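Local coordinates for D-glycerate 2-kinase (Thermotoga maritima, PDB 2B8N), which catalyses the ATP-dependent phosphorylation of D-glycerate to 2-phosphoglycerate, a step in serine degradation by way of 3-hydroxypyruvate, at residues L49-L54 with K75-V80; L123-T128 with V189-V194; S166-N171 with G204-V209; V266-K271 with A281-T286; K277-E282 with P316-F321. All blocks are in the same frame, centred on the assembly; numbering follows the deposited sequence.

Contact 1. Residues L49-L54 with K75-V80; sequences LDRVIL and KIRKGV
Backbone bonds come first. Strands 52-54 and 76-80 run side by side, with 12° between their directions. Val52 N donates to Lys75 O and Arg77 N to Val52 O, both at 2.9 Å. Further along, Leu54 N donates to Lys78 O, and Val80 N to Leu54 O. The first three donors lie nearly along the C=O axes; Val80 N sits above the carbonyl plane. Apolar packing follows on the face that carries Val52, Leu54 and Ile76. Ile76 crosses both neighbours obliquely. Its CG1 meets Val52 CG1 at 3.9 Å. Its CD1 meets Leu54 CD1 at 3.6 Å. Helix 61-72 lies over Val52 and Leu54 on this side. An alanine in place of Ile76 has neither CG1 nor CD1, and the packing against Val52 and Leu54 would probably loosen. Charged groups gather at the start of the pair. Arg77 NH1 lies 3.7 Å above one face of the Arg51 guanidinium, offset toward its rim. The two planes are 48° apart. These like charges are probably eased by Asp127, which forms a salt bridge with Arg51. Lys75 runs alongside Asp50 but stops short of a salt bridge. A water instead links Lys75 NZ to Leu49 O. The arrangement is the parallel strand pair of a beta-alpha-beta crossover, made by strand 52-57, helix 61-72 and strand 76-84.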
# COMPACT_ATOMS: atom_id res chain seq x y z
N LEU A 49 4.23 0.66 -25.87
CA LEU A 49 4.02 2.09 -25.79
C LEU A 49 5.04 2.85 -26.65
O LEU A 49 6.16 2.39 -26.86
CB LEU A 49 4.06 2.56 -24.34
CG LEU A 49 2.99 1.97 -23.41
CD1 LEU A 49 2.98 2.72 -22.06
CD2 LEU A 49 1.60 1.97 -24.06
N ASP A 50 4.60 4.00 -27.17
CA ASP A 50 5.41 4.87 -28.01
C ASP A 50 5.12 6.33 -27.70
O ASP A 50 4.03 6.66 -27.17
CB ASP A 50 5.07 4.60 -29.47
CG ASP A 50 5.64 3.30 -29.97
OD1 ASP A 50 6.88 3.14 -29.89
OD2 ASP A 50 4.86 2.43 -30.45
N ARG A 51 6.08 7.21 -28.03
CA ARG A 51 5.91 8.66 -27.86
C ARG A 51 5.53 9.00 -26.41
O ARG A 51 4.54 9.70 -26.18
CB ARG A 51 4.80 9.18 -28.77
CG ARG A 51 5.01 8.98 -30.24
CD ARG A 51 3.88 9.61 -31.01
NE ARG A 51 4.42 10.48 -32.04
CZ ARG A 51 4.41 11.82 -32.02
NH1 ARG A 51 3.86 12.49 -31.02
NH2 ARG A 51 4.96 12.48 -33.03
N VAL A 52 6.33 8.51 -25.46
CA VAL A 52 5.98 8.46 -24.05
C VAL A 52 6.55 9.66 -23.27
O VAL A 52 7.72 10.02 -23.44
CB VAL A 52 6.44 7.07 -23.39
CG1 VAL A 52 6.13 6.99 -21.92
CG2 VAL A 52 5.83 5.85 -24.12
N ILE A 53 5.69 10.30 -22.49
CA ILE A 53 6.09 11.20 -21.43
C ILE A 53 5.84 10.42 -20.14
O ILE A 53 4.72 10.03 -19.86
CB ILE A 53 5.30 12.53 -21.43
CG1 ILE A 53 5.72 13.40 -22.64
CG2 ILE A 53 5.54 13.31 -20.13
CD1 ILE A 53 5.31 12.88 -23.98
N LEU A 54 6.89 10.20 -19.37
CA LEU A 54 6.82 9.37 -18.17
C LEU A 54 6.67 10.30 -16.96
O LEU A 54 7.47 11.24 -16.77
CB LEU A 54 8.08 8.49 -18.06
CG LEU A 54 8.37 7.64 -16.82
CD1 LEU A 54 9.42 6.54 -17.15
CD2 LEU A 54 8.82 8.49 -15.61
N LYS A 75 12.24 6.09 -26.51
CA LYS A 75 10.81 6.23 -26.74
C LYS A 75 10.19 7.09 -25.66
O LYS A 75 9.09 7.61 -25.86
CB LYS A 75 10.10 4.87 -26.72
CG LYS A 75 10.53 3.92 -27.79
CD LYS A 75 10.02 2.54 -27.49
CE LYS A 75 9.96 1.72 -28.75
NZ LYS A 75 10.05 0.31 -28.42
N ILE A 76 10.86 7.20 -24.51
CA ILE A 76 10.54 8.24 -23.54
C ILE A 76 11.27 9.53 -23.95
O ILE A 76 12.50 9.58 -24.07
CB ILE A 76 10.90 7.89 -22.08
CG1 ILE A 76 10.04 6.73 -21.54
CG2 ILE A 76 10.73 9.14 -21.17
CD1 ILE A 76 10.77 5.92 -20.46
N ARG A 77 10.47 10.56 -24.17
CA ARG A 77 10.93 11.85 -24.62
C ARG A 77 11.25 12.75 -23.43
O ARG A 77 12.13 13.59 -23.53
CB ARG A 77 9.86 12.45 -25.50
CG ARG A 77 9.59 11.52 -26.66
CD ARG A 77 8.62 12.05 -27.66
NE ARG A 77 8.89 11.44 -28.95
CZ ARG A 77 8.43 11.89 -30.11
NH1 ARG A 77 7.66 12.97 -30.18
NH2 ARG A 77 8.77 11.24 -31.22
N LYS A 78 10.54 12.56 -22.33
CA LYS A 78 10.73 13.33 -21.10
C LYS A 78 10.27 12.47 -19.93
O LYS A 78 9.27 11.75 -20.03
CB LYS A 78 9.93 14.64 -21.13
CG LYS A 78 10.79 15.90 -20.84
CD LYS A 78 11.30 15.95 -19.39
CE LYS A 78 12.86 16.01 -19.30
NZ LYS A 78 13.54 14.65 -19.25
N GLY A 79 11.01 12.53 -18.83
CA GLY A 79 10.64 11.83 -17.61
C GLY A 79 10.75 12.73 -16.39
O GLY A 79 11.65 13.59 -16.29
N VAL A 80 9.84 12.52 -15.45
CA VAL A 80 9.81 13.27 -14.20
C VAL A 80 9.39 12.36 -13.05
O VAL A 80 8.54 11.47 -13.20
CB VAL A 80 8.89 14.51 -14.31
CG1 VAL A 80 7.45 14.09 -14.54
CG2 VAL A 80 9.01 15.41 -13.08
O HOH W 1 7.37 0.07 -27.35

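Contact 2. Residues L123-T128 with V189-V194; sequences LNENDT and VFPAKV
Leu123 can be followed from its root. Its CB meets Ala192 CB at 3.6 Å. CG is anti to the carbonyl carbon (chi1 -68°). CD1 continues anti to CA and runs past the same methyl, Ala192 CB, at 3.7 Å. The Leu123 side chain also touches Val129 of the strand that follows. Ala192 CB thus packs against Leu123 on one part of its surface and also meets the backbone oxygens of Asn124 and Asp127. The backbone of Leu123 is engaged too. Its O lies 3.2 Å from Pro191 CD, and CG of the same ring is near. The peptide bond before Pro191 is cis, and Pro191 CB lies over the rim of one face of the Phe190 ring. A water accepts from Leu123 N and donates to Phe190 O, so it bridges the two segments. Next in the chain, Asn124 to Asp127 make a type I beta turn. Asp127 OD2 fixes it by accepting from Asn124 N at 3.1 Å, through its anti lone pair. The other oxygen, Asp127 OD1, forms a salt bridge with Arg51. Beyond the turn, Lys193 N donates to Asp127 O at 3.2 Å. The bond is nearly straight at hydrogen (173°), but the donor stands above the carbonyl plane. Thr128 and Lys193 then lie side by side as a parallel bridge. This is the start of two neighbouring strands, 128-133 and 193-199, in a parallel alpha/beta sheet.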
# COMPACT_ATOMS: atom_id res chain seq x y z
N LEU A 123 -0.32 18.36 -25.44
CA LEU A 123 0.08 17.11 -26.08
C LEU A 123 -0.99 16.78 -27.09
O LEU A 123 -2.12 17.23 -26.95
CB LEU A 123 0.16 15.97 -25.07
CG LEU A 123 1.25 15.98 -24.01
CD1 LEU A 123 1.16 14.67 -23.25
CD2 LEU A 123 2.63 16.16 -24.62
N ASN A 124 -0.65 16.02 -28.11
CA ASN A 124 -1.61 15.63 -29.14
C ASN A 124 -2.09 14.16 -28.95
O ASN A 124 -1.56 13.42 -28.12
CB ASN A 124 -1.04 15.89 -30.54
CG ASN A 124 0.35 15.32 -30.72
OD1 ASN A 124 0.53 14.10 -30.74
ND2 ASN A 124 1.34 16.19 -30.83
N GLU A 125 -3.10 13.79 -29.73
CA GLU A 125 -3.76 12.47 -29.69
C GLU A 125 -2.79 11.30 -29.87
O GLU A 125 -3.10 10.17 -29.50
CB GLU A 125 -4.84 12.33 -30.80
CG GLU A 125 -5.57 13.62 -31.30
CD GLU A 125 -4.67 14.62 -32.09
OE1 GLU A 125 -4.36 14.39 -33.29
OE2 GLU A 125 -4.30 15.65 -31.47
N ASN A 126 -1.63 11.58 -30.46
CA ASN A 126 -0.64 10.58 -30.80
C ASN A 126 0.32 10.30 -29.63
O ASN A 126 1.08 9.34 -29.67
CB ASN A 126 0.14 11.05 -32.04
CG ASN A 126 0.36 9.96 -33.06
OD1 ASN A 126 -0.40 9.00 -33.10
ND2 ASN A 126 1.40 10.11 -33.90
N ASP A 127 0.23 11.12 -28.57
CA ASP A 127 1.14 11.00 -27.44
C ASP A 127 0.55 10.16 -26.35
O ASP A 127 -0.66 9.96 -26.32
CB ASP A 127 1.47 12.38 -26.92
CG ASP A 127 2.28 13.16 -27.92
OD1 ASP A 127 3.25 12.59 -28.46
OD2 ASP A 127 1.95 14.33 -28.17
N THR A 128 1.40 9.63 -25.48
CA THR A 128 0.97 8.80 -24.36
C THR A 128 1.73 9.20 -23.08
O THR A 128 2.97 9.33 -23.10
CB THR A 128 1.19 7.29 -24.69
OG1 THR A 128 0.34 6.91 -25.79
CG2 THR A 128 0.88 6.39 -23.51
N VAL A 189 -4.16 15.94 -19.50
CA VAL A 189 -3.39 15.15 -20.45
C VAL A 189 -4.10 15.08 -21.82
O VAL A 189 -3.44 15.08 -22.87
CB VAL A 189 -3.17 13.75 -19.89
CG1 VAL A 189 -2.70 12.77 -20.98
CG2 VAL A 189 -2.15 13.84 -18.77
N PHE A 190 -5.43 15.04 -21.78
CA PHE A 190 -6.22 15.17 -22.96
C PHE A 190 -5.69 16.32 -23.84
O PHE A 190 -5.31 17.43 -23.33
CB PHE A 190 -7.70 15.43 -22.62
CG PHE A 190 -8.64 15.10 -23.75
CD1 PHE A 190 -9.05 13.78 -23.96
CD2 PHE A 190 -9.07 16.08 -24.63
CE1 PHE A 190 -9.91 13.46 -25.03
CE2 PHE A 190 -9.91 15.78 -25.69
CZ PHE A 190 -10.33 14.46 -25.90
N PRO A 191 -5.68 16.06 -25.17
CA PRO A 191 -6.15 14.83 -25.87
C PRO A 191 -5.19 13.63 -25.91
O PRO A 191 -5.53 12.61 -26.50
CB PRO A 191 -6.41 15.33 -27.29
CG PRO A 191 -5.38 16.40 -27.48
CD PRO A 191 -5.19 17.07 -26.12
N ALA A 192 -4.02 13.72 -25.27
CA ALA A 192 -3.14 12.54 -25.16
C ALA A 192 -3.77 11.43 -24.30
O ALA A 192 -4.73 11.68 -23.55
CB ALA A 192 -1.76 12.92 -24.62
N LYS A 193 -3.24 10.22 -24.44
CA LYS A 193 -3.69 9.02 -23.70
C LYS A 193 -2.97 8.89 -22.36
O LYS A 193 -1.81 9.26 -22.23
CB LYS A 193 -3.43 7.73 -24.52
CG LYS A 193 -4.36 6.58 -24.12
CD LYS A 193 -3.90 5.15 -24.51
CE LYS A 193 -4.52 4.11 -23.45
NZ LYS A 193 -4.27 2.60 -23.60
N VAL A 194 -3.66 8.38 -21.36
CA VAL A 194 -3.02 8.02 -20.09
C VAL A 194 -3.00 6.51 -19.95
O VAL A 194 -4.06 5.86 -19.99
CB VAL A 194 -3.75 8.61 -18.87
CG1 VAL A 194 -3.20 8.02 -17.57
CG2 VAL A 194 -3.65 10.16 -18.86
O HOH W 2 -2.58 17.97 -23.27

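Contact 3. Residues S166-N171 with G204-V209; sequences SIEEIN and GDRLDV
A capping box opens helix 167-175, and the N-terminal part of this helix meets the loop 204-209. Ser166 is the N-cap. Its N donates to Glu169 OE1 at 3.0 Å, and Glu169 N returns a weak bond to Ser166 OG. Two side chains of the helix make the polar link to the loop. Asn171 has CG anti to its backbone N (chi1 -153°), which sends the amide toward the loop. Its ND2 donates to Asp208 O at 2.8 Å. The acceptor lies in the plane of the amide, while the donor stands above the carbonyl plane of Asp208. The other end of the amide, Asn171 OD1, is hydrogen-bonded to Ser212 OG, so the group is held at both ends. Glu168 bends at chi2 and crosses Arg206 at about a right angle. Glu168 OE2 and Arg206 NH2 form a long salt bridge of 3.9 Å. Asp208 OD2 lies 2.9 Å above one face of the same guanidinium, toward its rim. A loose apolar touch joins Ile167 and Val209. The chemistry is uneven. The amide bond is directional, whereas both carboxylates hold Arg206 by charge, with no N-H aimed at either, and the positive charge probably eases their mutual repulsion at this surface.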
# COMPACT_ATOMS: atom_id res chain seq x y z
N SER A 166 -15.89 10.27 6.88
CA SER A 166 -15.47 9.04 6.21
C SER A 166 -14.47 9.40 5.14
O SER A 166 -14.44 10.55 4.69
CB SER A 166 -16.66 8.30 5.58
OG SER A 166 -17.38 9.09 4.65
N ILE A 167 -13.65 8.42 4.75
CA ILE A 167 -12.58 8.62 3.75
C ILE A 167 -13.18 9.09 2.42
O ILE A 167 -12.56 9.86 1.68
CB ILE A 167 -11.70 7.34 3.54
CG1 ILE A 167 -10.61 7.56 2.47
CG2 ILE A 167 -12.55 6.16 3.13
CD1 ILE A 167 -9.41 8.39 2.92
N GLU A 168 -14.38 8.61 2.13
CA GLU A 168 -15.11 8.97 0.92
C GLU A 168 -15.57 10.43 0.97
O GLU A 168 -15.56 11.14 -0.04
CB GLU A 168 -16.32 8.04 0.75
CG GLU A 168 -15.95 6.58 0.37
CD GLU A 168 -15.54 5.65 1.55
OE1 GLU A 168 -15.73 5.98 2.75
OE2 GLU A 168 -15.02 4.55 1.26
N GLU A 169 -15.98 10.87 2.15
CA GLU A 169 -16.41 12.25 2.33
C GLU A 169 -15.22 13.22 2.26
O GLU A 169 -15.29 14.28 1.65
CB GLU A 169 -17.19 12.40 3.65
CG GLU A 169 -18.57 11.74 3.60
CD GLU A 169 -19.24 11.66 4.97
OE1 GLU A 169 -18.56 11.33 5.96
OE2 GLU A 169 -20.45 11.93 5.06
N ILE A 170 -14.11 12.81 2.85
CA ILE A 170 -12.90 13.59 2.76
C ILE A 170 -12.51 13.69 1.28
O ILE A 170 -12.17 14.78 0.78
CB ILE A 170 -11.78 12.95 3.59
CG1 ILE A 170 -12.13 13.05 5.07
CG2 ILE A 170 -10.43 13.64 3.31
CD1 ILE A 170 -11.19 12.32 6.00
N ASN A 171 -12.60 12.56 0.59
CA ASN A 171 -12.25 12.46 -0.82
C ASN A 171 -13.14 13.34 -1.72
O ASN A 171 -12.65 14.04 -2.61
CB ASN A 171 -12.31 11.00 -1.25
CG ASN A 171 -11.39 10.67 -2.41
OD1 ASN A 171 -10.39 11.37 -2.68
ND2 ASN A 171 -11.70 9.57 -3.08
N GLY A 204 -8.36 -3.52 -1.50
CA GLY A 204 -9.45 -3.54 -2.47
C GLY A 204 -9.15 -2.67 -3.67
O GLY A 204 -10.00 -2.47 -4.53
N ASP A 205 -7.94 -2.14 -3.72
CA ASP A 205 -7.40 -1.47 -4.90
C ASP A 205 -8.41 -0.51 -5.51
O ASP A 205 -8.66 -0.53 -6.70
CB ASP A 205 -6.89 -2.47 -5.98
CG ASP A 205 -6.06 -3.64 -5.40
OD1 ASP A 205 -5.15 -3.43 -4.54
OD2 ASP A 205 -6.31 -4.79 -5.85
N ARG A 206 -8.98 0.35 -4.69
CA ARG A 206 -10.02 1.26 -5.12
C ARG A 206 -9.38 2.45 -5.82
O ARG A 206 -8.74 3.28 -5.17
CB ARG A 206 -10.78 1.75 -3.89
CG ARG A 206 -11.75 0.75 -3.27
CD ARG A 206 -13.18 1.09 -3.71
NE ARG A 206 -13.65 2.34 -3.14
CZ ARG A 206 -14.90 2.79 -3.19
NH1 ARG A 206 -15.84 2.07 -3.81
NH2 ARG A 206 -15.22 3.95 -2.61
N LEU A 207 -9.55 2.53 -7.13
CA LEU A 207 -8.86 3.56 -7.93
C LEU A 207 -9.44 4.96 -7.75
O LEU A 207 -8.83 5.93 -8.14
CB LEU A 207 -8.88 3.17 -9.42
CG LEU A 207 -8.19 1.84 -9.76
CD1 LEU A 207 -8.68 1.30 -11.09
CD2 LEU A 207 -6.68 2.01 -9.76
N ASP A 208 -10.62 5.06 -7.16
CA ASP A 208 -11.24 6.35 -6.88
C ASP A 208 -10.68 6.95 -5.60
O ASP A 208 -10.94 8.10 -5.31
CB ASP A 208 -12.75 6.19 -6.72
CG ASP A 208 -13.13 5.18 -5.64
OD1 ASP A 208 -12.33 4.25 -5.37
OD2 ASP A 208 -14.23 5.29 -5.07
N VAL A 209 -9.95 6.13 -4.85
CA VAL A 209 -9.40 6.48 -3.55
C VAL A 209 -7.88 6.62 -3.65
O VAL A 209 -7.30 7.49 -3.03
CB VAL A 209 -9.76 5.40 -2.50
CG1 VAL A 209 -9.05 5.64 -1.16
CG2 VAL A 209 -11.27 5.32 -2.33

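Contact 4. Residues V266-K271 with A281-T286; sequences VCDEAK and AEIITT
Lys271 lies alongside Glu282, and both side chains point the same way. The lysine CG is anti to its backbone N, and the chain beyond is extended. Its CE passes 3.7 Å from Ala281 O. Its NZ closes a salt bridge of 2.8 Å to Glu282 OE1, reached from above the carboxylate plane. Glu282 starts on the far side of the strand and bends at chi2 (59°), which brings OE1 round. The same OE1 accepts from Ile283 N at 3.0 Å through its anti lone pair. Two donors thus grip one oxygen and fix the carboxylate. An alanine in place of Glu282 has no carboxylate for Lys271 NZ or Ile283 N, and the hold of the helix on the strand would probably weaken. The apolar part belongs to Ile283. Its CD1 reaches Cys267 CB at 3.8 Å and also packs against Asp268 OD1. Cys267 SG meets Thr286 CG2 at 4.1 Å. At the start of the strand, Ala281 CB rests on Lys271 O. Ile320 of the neighbouring strand 317-323 also touches Cys267 and Lys271. The axes of helix 266-271 and strand 281-285 run nearly antiparallel, at 156°, with a closest approach of 8.3 Å. This is a helix layered on the strand that is outermost, within this chain, in a mixed sheet.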
# COMPACT_ATOMS: atom_id res chain seq x y z
N VAL A 266 0.80 -11.00 -4.49
CA VAL A 266 1.73 -11.49 -3.50
C VAL A 266 1.24 -12.79 -2.92
O VAL A 266 2.02 -13.68 -2.65
CB VAL A 266 1.96 -10.44 -2.41
CG1 VAL A 266 2.81 -10.97 -1.30
CG2 VAL A 266 2.65 -9.25 -3.02
N CYS A 267 -0.06 -12.90 -2.73
CA CYS A 267 -0.64 -14.16 -2.29
C CYS A 267 -0.54 -15.25 -3.33
O CYS A 267 -0.30 -16.41 -2.98
CB CYS A 267 -2.09 -13.95 -1.93
SG CYS A 267 -2.19 -13.21 -0.34
N ASP A 268 -0.73 -14.87 -4.60
CA ASP A 268 -0.62 -15.82 -5.72
C ASP A 268 0.77 -16.38 -5.82
O ASP A 268 0.92 -17.56 -6.09
CB ASP A 268 -1.00 -15.19 -7.08
CG ASP A 268 -2.51 -15.21 -7.35
OD1 ASP A 268 -3.25 -15.88 -6.61
OD2 ASP A 268 -2.96 -14.55 -8.30
N GLU A 269 1.78 -15.53 -5.63
CA GLU A 269 3.17 -15.97 -5.73
C GLU A 269 3.52 -16.90 -4.58
O GLU A 269 4.20 -17.90 -4.78
CB GLU A 269 4.12 -14.78 -5.76
CG GLU A 269 5.57 -15.16 -6.11
CD GLU A 269 5.76 -15.54 -7.56
OE1 GLU A 269 4.73 -15.70 -8.26
OE2 GLU A 269 6.93 -15.69 -8.01
N ALA A 270 3.05 -16.58 -3.38
CA ALA A 270 3.30 -17.47 -2.25
C ALA A 270 2.64 -18.80 -2.49
O ALA A 270 3.25 -19.83 -2.23
CB ALA A 270 2.81 -16.87 -0.98
N LYS A 271 1.41 -18.79 -3.02
CA LYS A 271 0.73 -20.06 -3.36
C LYS A 271 1.53 -20.94 -4.32
O LYS A 271 1.65 -22.16 -4.12
CB LYS A 271 -0.65 -19.83 -3.99
CG LYS A 271 -1.32 -21.13 -4.46
CD LYS A 271 -2.82 -20.92 -4.73
CE LYS A 271 -3.45 -22.15 -5.38
NZ LYS A 271 -4.82 -21.90 -5.87
N ALA A 281 -1.34 -26.12 -1.17
CA ALA A 281 -1.44 -24.70 -0.86
C ALA A 281 -2.73 -24.10 -1.35
O ALA A 281 -3.17 -24.40 -2.47
CB ALA A 281 -0.28 -23.95 -1.46
N GLU A 282 -3.34 -23.26 -0.50
CA GLU A 282 -4.49 -22.43 -0.92
C GLU A 282 -4.50 -21.05 -0.25
O GLU A 282 -3.96 -20.87 0.87
CB GLU A 282 -5.84 -23.17 -0.73
CG GLU A 282 -7.04 -22.49 -1.37
CD GLU A 282 -6.92 -22.28 -2.90
OE1 GLU A 282 -6.10 -21.46 -3.38
OE2 GLU A 282 -7.70 -22.93 -3.63
N ILE A 283 -5.11 -20.10 -0.95
CA ILE A 283 -5.38 -18.78 -0.45
C ILE A 283 -6.75 -18.76 0.18
O ILE A 283 -7.76 -18.96 -0.51
CB ILE A 283 -5.39 -17.76 -1.62
CG1 ILE A 283 -3.99 -17.66 -2.23
CG2 ILE A 283 -5.85 -16.39 -1.12
CD1 ILE A 283 -3.93 -16.89 -3.55
N ILE A 284 -6.80 -18.47 1.47
CA ILE A 284 -8.08 -18.42 2.22
C ILE A 284 -8.80 -17.08 2.05
O ILE A 284 -10.02 -17.03 1.92
CB ILE A 284 -7.86 -18.68 3.69
CG1 ILE A 284 -7.19 -20.04 3.89
CG2 ILE A 284 -9.18 -18.63 4.42
CD1 ILE A 284 -7.94 -21.20 3.25
N THR A 285 -8.04 -16.00 2.08
CA THR A 285 -8.60 -14.70 1.72
C THR A 285 -7.51 -13.71 1.45
O THR A 285 -6.42 -13.84 2.00
CB THR A 285 -9.51 -14.14 2.84
OG1 THR A 285 -10.12 -12.92 2.39
CG2 THR A 285 -8.69 -13.91 4.13
N THR A 286 -7.83 -12.73 0.59
CA THR A 286 -6.95 -11.59 0.30
C THR A 286 -7.60 -10.26 0.74
O THR A 286 -7.06 -9.18 0.45
CB THR A 286 -6.58 -11.51 -1.20
OG1 THR A 286 -7.75 -11.21 -1.97
CG2 THR A 286 -5.98 -12.79 -1.71

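Contact 5. Residues K277-E282 with P316-F321; sequences KGFNAE and PAALIF
Both strands are entered through an unusual backbone. Gly278, with positive phi, is the C-prime residue of the Schellman motif that ends the preceding helix. In the other segment, Pro316 follows a cis peptide bond. From there strands 280-282 and 317-321 run parallel, 10° apart. Asn280 N donates to Pro316 O at 2.8 Å, nearly along the C=O axis. Asn280 O accepts from Ala318 N at 2.8 Å, with the donor above the carbonyl plane. Glu282 N then donates to Ala318 O at 3.1 Å. Glu282 O receives Ile320 N at 2.9 Å, this time in the carbonyl plane. Phe279 closes the start of the pair. Its CG is anti to the carbonyl carbon (chi1 -75°), and the ring turns an edge to the backbone of Pro316 and Ala317. CD1 touches Pro316 CB at 3.7 Å, while Phe279 CB packs on Ala318 CB at 3.9 Å. Along the same face Ala281 CB meets Ala318 CB at 4.1 Å and lies near Ile320 CD1. Helix 17-32 also touches the Phe279 ring. On the other face, helix 292-309 packs on Ala317 and Leu319. The Asn280 amide donates from ND2 to Lys314 O. The chemistry implies a pairing carried by the backbone. Small alanine methyls fill the middle, and one aromatic ring seals the end.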
# COMPACT_ATOMS: atom_id res chain seq x y z
N LYS A 277 7.35 -26.28 -3.58
CA LYS A 277 8.12 -26.93 -2.53
C LYS A 277 7.43 -28.16 -1.96
O LYS A 277 7.88 -28.68 -0.96
CB LYS A 277 8.39 -25.94 -1.38
CG LYS A 277 9.05 -24.63 -1.84
CD LYS A 277 10.27 -24.24 -1.01
CE LYS A 277 11.22 -23.26 -1.74
NZ LYS A 277 10.68 -21.86 -1.85
N GLY A 278 6.34 -28.63 -2.57
CA GLY A 278 5.66 -29.86 -2.13
C GLY A 278 4.47 -29.67 -1.20
O GLY A 278 3.98 -30.63 -0.62
N PHE A 279 3.98 -28.44 -1.07
CA PHE A 279 2.86 -28.15 -0.17
C PHE A 279 1.52 -28.15 -0.88
O PHE A 279 1.41 -27.64 -1.99
CB PHE A 279 3.02 -26.79 0.52
CG PHE A 279 4.04 -26.80 1.62
CD1 PHE A 279 3.76 -27.42 2.83
CD2 PHE A 279 5.28 -26.22 1.43
CE1 PHE A 279 4.71 -27.47 3.84
CE2 PHE A 279 6.25 -26.26 2.43
CZ PHE A 279 5.97 -26.89 3.64
N ASN A 280 0.51 -28.71 -0.25
CA ASN A 280 -0.85 -28.47 -0.66
C ASN A 280 -1.13 -27.03 -0.21
O ASN A 280 -1.13 -26.76 0.99
CB ASN A 280 -1.83 -29.44 0.02
CG ASN A 280 -1.54 -30.90 -0.30
OD1 ASN A 280 -1.30 -31.28 -1.46
ND2 ASN A 280 -1.58 -31.74 0.74
N ALA A 281 -1.34 -26.12 -1.17
CA ALA A 281 -1.44 -24.70 -0.86
C ALA A 281 -2.73 -24.10 -1.35
O ALA A 281 -3.17 -24.40 -2.47
CB ALA A 281 -0.28 -23.95 -1.46
N GLU A 282 -3.34 -23.26 -0.50
CA GLU A 282 -4.49 -22.43 -0.92
C GLU A 282 -4.50 -21.05 -0.25
O GLU A 282 -3.96 -20.87 0.87
CB GLU A 282 -5.84 -23.17 -0.73
CG GLU A 282 -7.04 -22.49 -1.37
CD GLU A 282 -6.92 -22.28 -2.90
OE1 GLU A 282 -6.10 -21.46 -3.38
OE2 GLU A 282 -7.70 -22.93 -3.63
N PRO A 316 1.23 -32.17 3.76
CA PRO A 316 1.81 -30.90 4.20
C PRO A 316 1.06 -29.73 3.60
O PRO A 316 0.87 -29.68 2.39
CB PRO A 316 3.25 -30.97 3.65
CG PRO A 316 3.33 -32.19 2.84
CD PRO A 316 1.98 -32.74 2.63
N ALA A 317 0.64 -28.78 4.43
CA ALA A 317 -0.28 -27.72 3.96
C ALA A 317 0.34 -26.35 4.13
O ALA A 317 1.15 -26.15 5.03
CB ALA A 317 -1.64 -27.79 4.69
N ALA A 318 -0.06 -25.44 3.25
CA ALA A 318 0.30 -24.04 3.31
C ALA A 318 -0.95 -23.19 3.12
O ALA A 318 -1.52 -23.16 2.02
CB ALA A 318 1.34 -23.70 2.27
N LEU A 319 -1.39 -22.53 4.19
CA LEU A 319 -2.54 -21.64 4.17
C LEU A 319 -2.03 -20.23 3.95
O LEU A 319 -1.17 -19.77 4.70
CB LEU A 319 -3.26 -21.70 5.52
CG LEU A 319 -3.80 -23.06 5.98
CD1 LEU A 319 -4.19 -22.93 7.40
CD2 LEU A 319 -5.00 -23.49 5.16
N ILE A 320 -2.59 -19.51 2.97
CA ILE A 320 -2.13 -18.13 2.65
C ILE A 320 -3.21 -17.06 2.93
O ILE A 320 -4.37 -17.18 2.49
CB ILE A 320 -1.63 -18.01 1.17
CG1 ILE A 320 -0.38 -18.87 0.93
CG2 ILE A 320 -1.33 -16.52 0.79
CD1 ILE A 320 -0.63 -20.07 0.11
N PHE A 321 -2.80 -16.01 3.64
CA PHE A 321 -3.68 -14.87 3.96
C PHE A 321 -3.03 -13.52 3.61
O PHE A 321 -1.83 -13.30 3.79
CB PHE A 321 -4.05 -14.87 5.44
CG PHE A 321 -4.53 -16.22 5.95
CD1 PHE A 321 -3.63 -17.19 6.33
CD2 PHE A 321 -5.89 -16.49 6.09
CE1 PHE A 321 -4.07 -18.42 6.83
CE2 PHE A 321 -6.33 -17.73 6.57
CZ PHE A 321 -5.43 -18.69 6.93

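Overall arrangement
Four of the contacts fall into two pairs, one on each of two sheets. Contacts 1 and 2 belong to the parallel sheet, with centres 11 Å apart. They touch through the salt bridge from Arg51 NH1 to Asp127 OD1 (2.6 Å) and through a probable hydrogen bond from Ile53 N to Thr128 O. Contacts 4 and 5 share Ala281 and Glu282 on strand 280-285 of the mixed sheet, with centres 9 Å apart. There Ile320 of contact 5 packs against Cys267 and Lys271 of contact 4. Contact 3 stands apart from both pairs and touches neither. Its nearest atoms are about 6 Å from contact 4 and about 10 Å from contact 2. Contacts 1 and 5 are far apart, with centres about 42 Å from each other.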